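Local coordinates for regulatory protein (Bacillus megaterium, PDB 4UA2), which regulates transcription in two modes as a dimeric MerR-family DNA-binding protein, probably repressing the mercury-resistance operon without mercury and activating it when mercury binds, at the interface of chains A and B. Sequence-based numbering; all coordinates share one arbitrary frame. Chains: chain A/B, Regulatory protein.

The three contacts sample one two-fold symmetric interface, in which helix 82-112 of one chain packs antiparallel against the same helix of the other, the coiled coil typical of MerR-family dimers. Contact 1 and contact 2 are related pieces on either side of the axis, their C-alpha centres about 11 Å apart. Contact 3 lies between them, about 6 Å from the centre of each, sharing A:Leu58, A:Ile97 and B:Leu100 with contact 1 and A:Leu100 and B:Lys96 with contact 2. Together they form a continuous apolar seam with polar groups at its margin, joining the long helices to the segment that follows helix 43-57.

Contact 1: the interface of chains A and B. Residues chain A 58, 60, 93, 97; chain B 100-101, 103-104.
A:Ile93 sets its branched side chain against B:Leu100, B:Ile103 and B:Glu104, and this is a closely packed part of the contact. Its CD1 methyl lies 3.7 Å from CG2 of B:Ile103, while its CG1 meets CD2 of B:Leu100, also at 3.7 Å. The other branch, CG2, rests on the aliphatic part of B:Glu104, 3.8 Å from CG. This division of labour follows from the first torsion of A:Ile93: CG1 is anti to the backbone N (chi1 -159°), which leaves CG2 between that nitrogen and the carbonyl carbon and sends the two branches to different partners. One helical turn on, A:Ile97 and B:Leu100 slide past each other in opposite directions, CG1 of the isoleucine 3.7 Å from CB of the leucine. On the flank towards the DNA-binding region, the CD1 methyls of A:Leu58 and B:Ile103 meet at 3.5 Å, and the ring of A:Phe60 adds a lighter touch, its CZ edge atom 3.9 Å from CG2 of B:Ile103. The opposite margin is more polar: A:Ile97 CD1 lies by the backbone of B:Lys101, 3.8 Å from its CA, and next to the carboxylate of B:Glu104. The lysine itself is lightly engaged, its chain running away from the seam. The site illustrates how a dimer helix can also serve as a platform: it joins the two chains and ties residues from the segment after helix 43-57 to the partner's long helix, a plausible route for coupling dimer geometry to DNA binding.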
ATOM      1  N   LEU A  58      -1.192  -1.576   4.883  1.00 47.31           N
ATOM      2  CA  LEU A  58      -0.210  -1.705   3.812  1.00 42.29           C
ATOM      3  C   LEU A  58      -0.532  -2.847   2.846  1.00 45.51           C
ATOM      4  O   LEU A  58       0.265  -3.164   1.962  1.00 41.72           O
ATOM      5  CB  LEU A  58       1.190  -1.875   4.401  1.00 39.43           C
ATOM      6  CG  LEU A  58       1.696  -0.581   5.045  1.00 48.17           C
ATOM      7  CD1 LEU A  58       3.114  -0.725   5.552  1.00 39.61           C
ATOM      8  CD2 LEU A  58       1.595   0.578   4.061  1.00 41.48           C
ATOM      9  N   PHE A  60      -1.677  -6.125   3.748  1.00 47.35           N
ATOM     10  CA  PHE A  60      -1.606  -7.478   4.288  1.00 50.59           C
ATOM     11  C   PHE A  60      -2.951  -7.936   4.848  1.00 53.19           C
ATOM     12  O   PHE A  60      -3.665  -7.162   5.487  1.00 54.11           O
ATOM     13  CB  PHE A  60      -0.532  -7.566   5.372  1.00 48.76           C
ATOM     14  CG  PHE A  60       0.872  -7.571   4.837  1.00 47.54           C
ATOM     15  CD1 PHE A  60       1.538  -8.767   4.620  1.00 45.21           C
ATOM     16  CD2 PHE A  60       1.528  -6.384   4.554  1.00 43.73           C
ATOM     17  CE1 PHE A  60       2.830  -8.779   4.130  1.00 41.76           C
ATOM     18  CE2 PHE A  60       2.820  -6.390   4.065  1.00 43.17           C
ATOM     19  CZ  PHE A  60       3.472  -7.588   3.851  1.00 40.13           C
ATOM     20  N   ILE A  93       5.846  -7.185  -2.280  1.00 38.32           N
ATOM     21  CA  ILE A  93       6.207  -5.919  -1.663  1.00 36.66           C
ATOM     22  C   ILE A  93       7.317  -5.217  -2.441  1.00 36.05           C
ATOM     23  O   ILE A  93       7.399  -3.991  -2.433  1.00 38.06           O
ATOM     24  CB  ILE A  93       6.628  -6.121  -0.186  1.00 39.52           C
ATOM     25  CG1 ILE A  93       6.504  -4.815   0.596  1.00 42.61           C
ATOM     26  CG2 ILE A  93       8.035  -6.695  -0.078  1.00 50.23           C
ATOM     27  CD1 ILE A  93       6.666  -4.998   2.084  1.00 48.05           C
ATOM     28  N   ILE A  97       6.862  -1.582  -3.956  1.00 33.43           N
ATOM     29  CA  ILE A  97       7.841  -0.541  -3.653  1.00 31.79           C
ATOM     30  C   ILE A  97       8.328   0.157  -4.920  1.00 35.55           C
ATOM     31  O   ILE A  97       8.383   1.388  -4.972  1.00 35.43           O
ATOM     32  CB  ILE A  97       9.055  -1.111  -2.887  1.00 26.42           C
ATOM     33  CG1 ILE A  97       8.687  -1.378  -1.428  1.00 29.32           C
ATOM     34  CG2 ILE A  97      10.231  -0.148  -2.942  1.00 26.02           C
ATOM     35  CD1 ILE A  97       9.728  -2.174  -0.675  1.00 25.43           C
TER
ATOM     36  N   LEU B 100       7.264  -0.092   3.929  1.00 36.03           N
ATOM     37  CA  LEU B 100       7.362  -1.276   3.080  1.00 34.65           C
ATOM     38  C   LEU B 100       8.788  -1.793   2.951  1.00 37.41           C
ATOM     39  O   LEU B 100       9.012  -3.003   2.922  1.00 29.00           O
ATOM     40  CB  LEU B 100       6.807  -0.977   1.690  1.00 32.82           C
ATOM     41  CG  LEU B 100       5.304  -0.736   1.577  1.00 38.03           C
ATOM     42  CD1 LEU B 100       4.978  -0.249   0.183  1.00 39.26           C
ATOM     43  CD2 LEU B 100       4.522  -1.995   1.906  1.00 34.64           C
ATOM     44  N   LYS B 101       9.751  -0.881   2.852  1.00 32.00           N
ATOM     45  CA  LYS B 101      11.147  -1.288   2.777  1.00 39.76           C
ATOM     46  C   LYS B 101      11.528  -2.067   4.024  1.00 36.72           C
ATOM     47  O   LYS B 101      12.181  -3.119   3.935  1.00 36.27           O
ATOM     48  CB  LYS B 101      12.069  -0.083   2.608  1.00 28.33           C
ATOM     49  CG  LYS B 101      12.267   0.332   1.169  1.00 27.94           C
ATOM     50  CD  LYS B 101      13.405   1.318   1.036  1.00 28.07           C
ATOM     51  CE  LYS B 101      13.767   1.509  -0.422  1.00 42.39           C
ATOM     52  NZ  LYS B 101      14.221   0.232  -1.045  1.00 56.28           N
ATOM     53  N   ILE B 103       9.518  -3.620   6.156  1.00 30.51           N
ATOM     54  CA  ILE B 103       8.797  -4.883   6.179  1.00 33.50           C
ATOM     55  C   ILE B 103       9.512  -5.898   5.300  1.00 33.04           C
ATOM     56  O   ILE B 103       9.636  -7.069   5.658  1.00 30.71           O
ATOM     57  CB  ILE B 103       7.347  -4.705   5.712  1.00 38.47           C
ATOM     58  CG1 ILE B 103       6.605  -3.773   6.668  1.00 32.02           C
ATOM     59  CG2 ILE B 103       6.634  -6.044   5.627  1.00 35.75           C
ATOM     60  CD1 ILE B 103       5.207  -3.470   6.234  1.00 32.47           C
ATOM     61  N   GLU B 104      10.009  -5.430   4.160  1.00 29.46           N
ATOM     62  CA  GLU B 104      10.732  -6.293   3.240  1.00 28.95           C
ATOM     63  C   GLU B 104      12.003  -6.833   3.887  1.00 29.03           C
ATOM     64  O   GLU B 104      12.302  -8.023   3.774  1.00 31.03           O
ATOM     65  CB  GLU B 104      11.073  -5.552   1.949  1.00 28.28           C
ATOM     66  CG  GLU B 104      11.665  -6.455   0.878  1.00 33.58           C
ATOM     67  CD  GLU B 104      12.032  -5.707  -0.387  1.00 39.68           C
ATOM     68  OE1 GLU B 104      12.118  -4.464  -0.339  1.00 55.66           O
ATOM     69  OE2 GLU B 104      12.234  -6.364  -1.430  1.00 46.40           O
TER

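Contact 2: the interface of chains A and B. Residues chain A 100-101, 103-104; chain B 93-94, 96-97.
B:Gln94 donates a hydrogen bond from its amide NE2 to the carboxylate OE2 of A:Glu104, with the two atoms 2.5 Å apart, a short separation to be read with caution at this resolution. The donor lies on the syn side of OE2, the side of the other carboxylate oxygen, and the acceptor falls in the amide plane of B:Gln94. Amide and carboxylate are themselves only 17° apart, nearly coplanar, and the bond is moderately bent, at 148° about the hydrogen. Beneath this polar clasp, CG of A:Glu104 packs on the CG2 branch of B:Ile93 at 3.7 Å, so the acid contributes its aliphatic stem as well as its oxygens. The second branch of B:Ile93 reaches deeper: CD1 lies 3.7 Å from CD2 of A:Leu100 and 3.8 Å from CG2 of A:Ile103, whose side chain it crosses at about a right angle. Further along the helix, B:Ile97 sets CG1 against CB of A:Leu100 at 3.8 Å and CD1 against CG of A:Lys101. Two chain shapes position the clasp. A:Glu104 has CG anti to its backbone nitrogen (chi1 -172°) and runs extended from there, whereas B:Gln94 bends at its second torsion and brings its amide back towards the acid. The helical backbone, residues 82-112 in both chains, spaces all these groups. The site thus adds a directional polar link at the rim of an isoleucine-leucine seam and may help to fix the register of the dimer's paired helices.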
ATOM      1  N   LEU A 100       5.539   2.390  -6.320  1.00 28.66           N
ATOM      2  CA  LEU A 100       5.381   3.578  -5.485  1.00 29.15           C
ATOM      3  C   LEU A 100       6.531   4.571  -5.658  1.00 34.16           C
ATOM      4  O   LEU A 100       6.323   5.782  -5.596  1.00 34.16           O
ATOM      5  CB  LEU A 100       5.250   3.184  -4.013  1.00 29.89           C
ATOM      6  CG  LEU A 100       3.950   2.482  -3.619  1.00 38.62           C
ATOM      7  CD1 LEU A 100       3.893   2.272  -2.117  1.00 44.92           C
ATOM      8  CD2 LEU A 100       2.740   3.271  -4.095  1.00 38.70           C
ATOM      9  N   LYS A 101       7.741   4.062  -5.874  1.00 26.88           N
ATOM     10  CA  LYS A 101       8.892   4.932  -6.095  1.00 31.39           C
ATOM     11  C   LYS A 101       8.756   5.699  -7.405  1.00 38.96           C
ATOM     12  O   LYS A 101       8.968   6.920  -7.446  1.00 38.32           O
ATOM     13  CB  LYS A 101      10.194   4.129  -6.088  1.00 27.45           C
ATOM     14  CG  LYS A 101      10.806   3.959  -4.706  1.00 31.59           C
ATOM     15  CD  LYS A 101      12.174   3.302  -4.785  1.00 43.87           C
ATOM     16  CE  LYS A 101      12.873   3.319  -3.437  1.00 54.33           C
ATOM     17  NZ  LYS A 101      13.111   4.708  -2.951  1.00 62.04           N
ATOM     18  N   ILE A 103       5.987   6.341  -8.984  1.00 39.51           N
ATOM     19  CA  ILE A 103       4.868   7.258  -8.792  1.00 36.77           C
ATOM     20  C   ILE A 103       5.303   8.495  -8.012  1.00 31.39           C
ATOM     21  O   ILE A 103       4.869   9.610  -8.305  1.00 34.08           O
ATOM     22  CB  ILE A 103       3.699   6.572  -8.058  1.00 32.42           C
ATOM     23  CG1 ILE A 103       3.126   5.445  -8.916  1.00 33.74           C
ATOM     24  CG2 ILE A 103       2.599   7.570  -7.730  1.00 33.72           C
ATOM     25  CD1 ILE A 103       2.041   4.663  -8.230  1.00 38.80           C
ATOM     26  N   GLU A 104       6.175   8.295  -7.029  1.00 31.11           N
ATOM     27  CA  GLU A 104       6.678   9.402  -6.225  1.00 31.70           C
ATOM     28  C   GLU A 104       7.529  10.347  -7.068  1.00 36.83           C
ATOM     29  O   GLU A 104       7.387  11.568  -6.975  1.00 33.44           O
ATOM     30  CB  GLU A 104       7.488   8.887  -5.035  1.00 36.90           C
ATOM     31  CG  GLU A 104       7.870   9.975  -4.044  1.00 41.13           C
ATOM     32  CD  GLU A 104       8.717   9.456  -2.901  1.00 48.02           C
ATOM     33  OE1 GLU A 104       9.532   8.538  -3.131  1.00 57.66           O
ATOM     34  OE2 GLU A 104       8.566   9.965  -1.771  1.00 46.13           O
TER
ATOM     35  N   ILE B  93       3.087   8.780   0.363  1.00 32.22           N
ATOM     36  CA  ILE B  93       3.708   7.688  -0.372  1.00 34.23           C
ATOM     37  C   ILE B  93       5.141   7.449   0.103  1.00 32.63           C
ATOM     38  O   ILE B  93       5.637   6.327   0.033  1.00 30.38           O
ATOM     39  CB  ILE B  93       3.685   7.955  -1.902  1.00 39.42           C
ATOM     40  CG1 ILE B  93       3.804   6.647  -2.682  1.00 43.09           C
ATOM     41  CG2 ILE B  93       4.770   8.939  -2.316  1.00 37.81           C
ATOM     42  CD1 ILE B  93       3.637   6.826  -4.173  1.00 46.04           C
ATOM     43  N   GLN B  94       5.797   8.491   0.610  1.00 37.35           N
ATOM     44  CA  GLN B  94       7.143   8.341   1.154  1.00 30.57           C
ATOM     45  C   GLN B  94       7.098   7.532   2.445  1.00 36.13           C
ATOM     46  O   GLN B  94       7.917   6.625   2.655  1.00 41.52           O
ATOM     47  CB  GLN B  94       7.789   9.706   1.402  1.00 30.96           C
ATOM     48  CG  GLN B  94       9.140   9.644   2.105  1.00 30.90           C
ATOM     49  CD  GLN B  94      10.202   8.921   1.295  1.00 33.63           C
ATOM     50  OE1 GLN B  94      11.118   8.317   1.854  1.00 32.92           O
ATOM     51  NE2 GLN B  94      10.094   8.989  -0.027  1.00 30.25           N
ATOM     52  N   LYS B  96       4.767   5.400   3.238  1.00 38.53           N
ATOM     53  CA  LYS B  96       4.463   4.047   2.777  1.00 36.85           C
ATOM     54  C   LYS B  96       5.715   3.310   2.302  1.00 37.86           C
ATOM     55  O   LYS B  96       5.939   2.161   2.678  1.00 30.13           O
ATOM     56  CB  LYS B  96       3.426   4.078   1.652  1.00 41.64           C
ATOM     57  CG  LYS B  96       1.993   4.246   2.128  1.00 49.87           C
ATOM     58  CD  LYS B  96       1.014   4.113   0.973  1.00 60.79           C
ATOM     59  CE  LYS B  96      -0.423   4.275   1.442  1.00 69.70           C
ATOM     60  NZ  LYS B  96      -1.390   4.146   0.316  1.00 71.25           N
ATOM     61  N   ILE B  97       6.528   3.977   1.486  1.00 29.78           N
ATOM     62  CA  ILE B  97       7.747   3.373   0.951  1.00 38.65           C
ATOM     63  C   ILE B  97       8.719   2.974   2.061  1.00 32.28           C
ATOM     64  O   ILE B  97       9.265   1.868   2.045  1.00 28.78           O
ATOM     65  CB  ILE B  97       8.458   4.323  -0.037  1.00 32.54           C
ATOM     66  CG1 ILE B  97       7.674   4.408  -1.348  1.00 33.00           C
ATOM     67  CG2 ILE B  97       9.874   3.846  -0.321  1.00 28.59           C
ATOM     68  CD1 ILE B  97       8.241   5.405  -2.334  1.00 32.66           C
TER

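Contact 3: the interface of chains A and B. Residues chain A 58, 96-97, 100; chain B 58, 96, 100.
With CG anti to the backbone N (chi1 -177°), A:Lys96 lays its methylene groups across B:Leu100, its chain bending at the last torsion. In B:Lys96, CG instead stands opposite the carbonyl carbon (chi1 -80°), and an extended chain passes A:Leu58 in the opposite direction, with CG 4.2 Å from the leucine CD2. The consequence is unequal packing on the two sides of an otherwise symmetric seam. CE of A:Lys96 approaches CD1 of B:Leu100 at 3.5 Å, the two side chains crossing at about a right angle, while its CG meets CD2 of B:Leu58 at 3.8 Å. The lysine stem of chain A therefore touches both B:Leu58 and B:Leu100, whereas its counterpart in chain B touches the other chain more lightly. At the centre, A:Leu100 and B:Leu100 meet through their CD1 methyls, which are 3.6 Å apart, again with nearly perpendicular side chains. The other methyl of A:Leu100, CD2, faces CB of B:Leu58 at 4.1 Å, linking the helix pair to the segment after helix 43-57. The arrangement exemplifies how long charged residues can lend their hydrocarbon stems to a dimer core. The amino group of A:Lys96 ends beside B:Leu58, NZ 3.9 Å from its CD2. Both lysine amino groups are probably positively charged, and their proximity may slightly disfavour one another's charge: NZ of A:Lys96 lies 5.7 Å from NZ of B:Lys96.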
ATOM      1  N   LEU A  58      -1.192  -1.576   4.883  1.00 47.31           N
ATOM      2  CA  LEU A  58      -0.210  -1.705   3.812  1.00 42.29           C
ATOM      3  C   LEU A  58      -0.532  -2.847   2.846  1.00 45.51           C
ATOM      4  O   LEU A  58       0.265  -3.164   1.962  1.00 41.72           O
ATOM      5  CB  LEU A  58       1.190  -1.875   4.401  1.00 39.43           C
ATOM      6  CG  LEU A  58       1.696  -0.581   5.045  1.00 48.17           C
ATOM      7  CD1 LEU A  58       3.114  -0.725   5.552  1.00 39.61           C
ATOM      8  CD2 LEU A  58       1.595   0.578   4.061  1.00 41.48           C
ATOM      9  N   LYS A  96       5.553  -3.635  -5.418  1.00 37.14           N
ATOM     10  CA  LYS A  96       4.805  -2.518  -4.847  1.00 36.88           C
ATOM     11  C   LYS A  96       5.713  -1.317  -4.573  1.00 34.41           C
ATOM     12  O   LYS A  96       5.381  -0.180  -4.924  1.00 32.22           O
ATOM     13  CB  LYS A  96       4.098  -2.959  -3.563  1.00 39.91           C
ATOM     14  CG  LYS A  96       3.226  -1.896  -2.916  1.00 52.43           C
ATOM     15  CD  LYS A  96       2.534  -2.447  -1.676  1.00 64.87           C
ATOM     16  CE  LYS A  96       1.805  -1.361  -0.900  1.00 72.67           C
ATOM     17  NZ  LYS A  96       0.714  -0.728  -1.689  1.00 77.58           N
ATOM     18  N   ILE A  97       6.862  -1.582  -3.956  1.00 33.43           N
ATOM     19  CA  ILE A  97       7.841  -0.541  -3.653  1.00 31.79           C
ATOM     20  C   ILE A  97       8.328   0.157  -4.920  1.00 35.55           C
ATOM     21  O   ILE A  97       8.383   1.388  -4.972  1.00 35.43           O
ATOM     22  CB  ILE A  97       9.055  -1.111  -2.887  1.00 26.42           C
ATOM     23  CG1 ILE A  97       8.687  -1.378  -1.428  1.00 29.32           C
ATOM     24  CG2 ILE A  97      10.231  -0.148  -2.942  1.00 26.02           C
ATOM     25  CD1 ILE A  97       9.728  -2.174  -0.675  1.00 25.43           C
ATOM     26  N   LEU A 100       5.539   2.390  -6.320  1.00 28.66           N
ATOM     27  CA  LEU A 100       5.381   3.578  -5.485  1.00 29.15           C
ATOM     28  C   LEU A 100       6.531   4.571  -5.658  1.00 34.16           C
ATOM     29  O   LEU A 100       6.323   5.782  -5.596  1.00 34.16           O
ATOM     30  CB  LEU A 100       5.250   3.184  -4.013  1.00 29.89           C
ATOM     31  CG  LEU A 100       3.950   2.482  -3.619  1.00 38.62           C
ATOM     32  CD1 LEU A 100       3.893   2.272  -2.117  1.00 44.92           C
ATOM     33  CD2 LEU A 100       2.740   3.271  -4.095  1.00 38.70           C
TER
ATOM     34  N   LEU B  58      -2.843   0.456  -5.752  1.00 46.11           N
ATOM     35  CA  LEU B  58      -1.801   0.955  -4.860  1.00 51.92           C
ATOM     36  C   LEU B  58      -2.333   1.915  -3.794  1.00 56.25           C
ATOM     37  O   LEU B  58      -1.560   2.495  -3.032  1.00 55.71           O
ATOM     38  CB  LEU B  58      -0.694   1.625  -5.674  1.00 43.19           C
ATOM     39  CG  LEU B  58       0.146   0.628  -6.478  1.00 41.19           C
ATOM     40  CD1 LEU B  58       1.016   1.335  -7.496  1.00 40.48           C
ATOM     41  CD2 LEU B  58       0.995  -0.226  -5.548  1.00 43.93           C
ATOM     42  N   LYS B  96       4.767   5.400   3.238  1.00 38.53           N
ATOM     43  CA  LYS B  96       4.463   4.047   2.777  1.00 36.85           C
ATOM     44  C   LYS B  96       5.715   3.310   2.302  1.00 37.86           C
ATOM     45  O   LYS B  96       5.939   2.161   2.678  1.00 30.13           O
ATOM     46  CB  LYS B  96       3.426   4.078   1.652  1.00 41.64           C
ATOM     47  CG  LYS B  96       1.993   4.246   2.128  1.00 49.87           C
ATOM     48  CD  LYS B  96       1.014   4.113   0.973  1.00 60.79           C
ATOM     49  CE  LYS B  96      -0.423   4.275   1.442  1.00 69.70           C
ATOM     50  NZ  LYS B  96      -1.390   4.146   0.316  1.00 71.25           N
ATOM     51  N   LEU B 100       7.264  -0.092   3.929  1.00 36.03           N
ATOM     52  CA  LEU B 100       7.362  -1.276   3.080  1.00 34.65           C
ATOM     53  C   LEU B 100       8.788  -1.793   2.951  1.00 37.41           C
ATOM     54  O   LEU B 100       9.012  -3.003   2.922  1.00 29.00           O
ATOM     55  CB  LEU B 100       6.807  -0.977   1.690  1.00 32.82           C
ATOM     56  CG  LEU B 100       5.304  -0.736   1.577  1.00 38.03           C
ATOM     57  CD1 LEU B 100       4.978  -0.249   0.183  1.00 39.26           C
ATOM     58  CD2 LEU B 100       4.522  -1.995   1.906  1.00 34.64           C
TER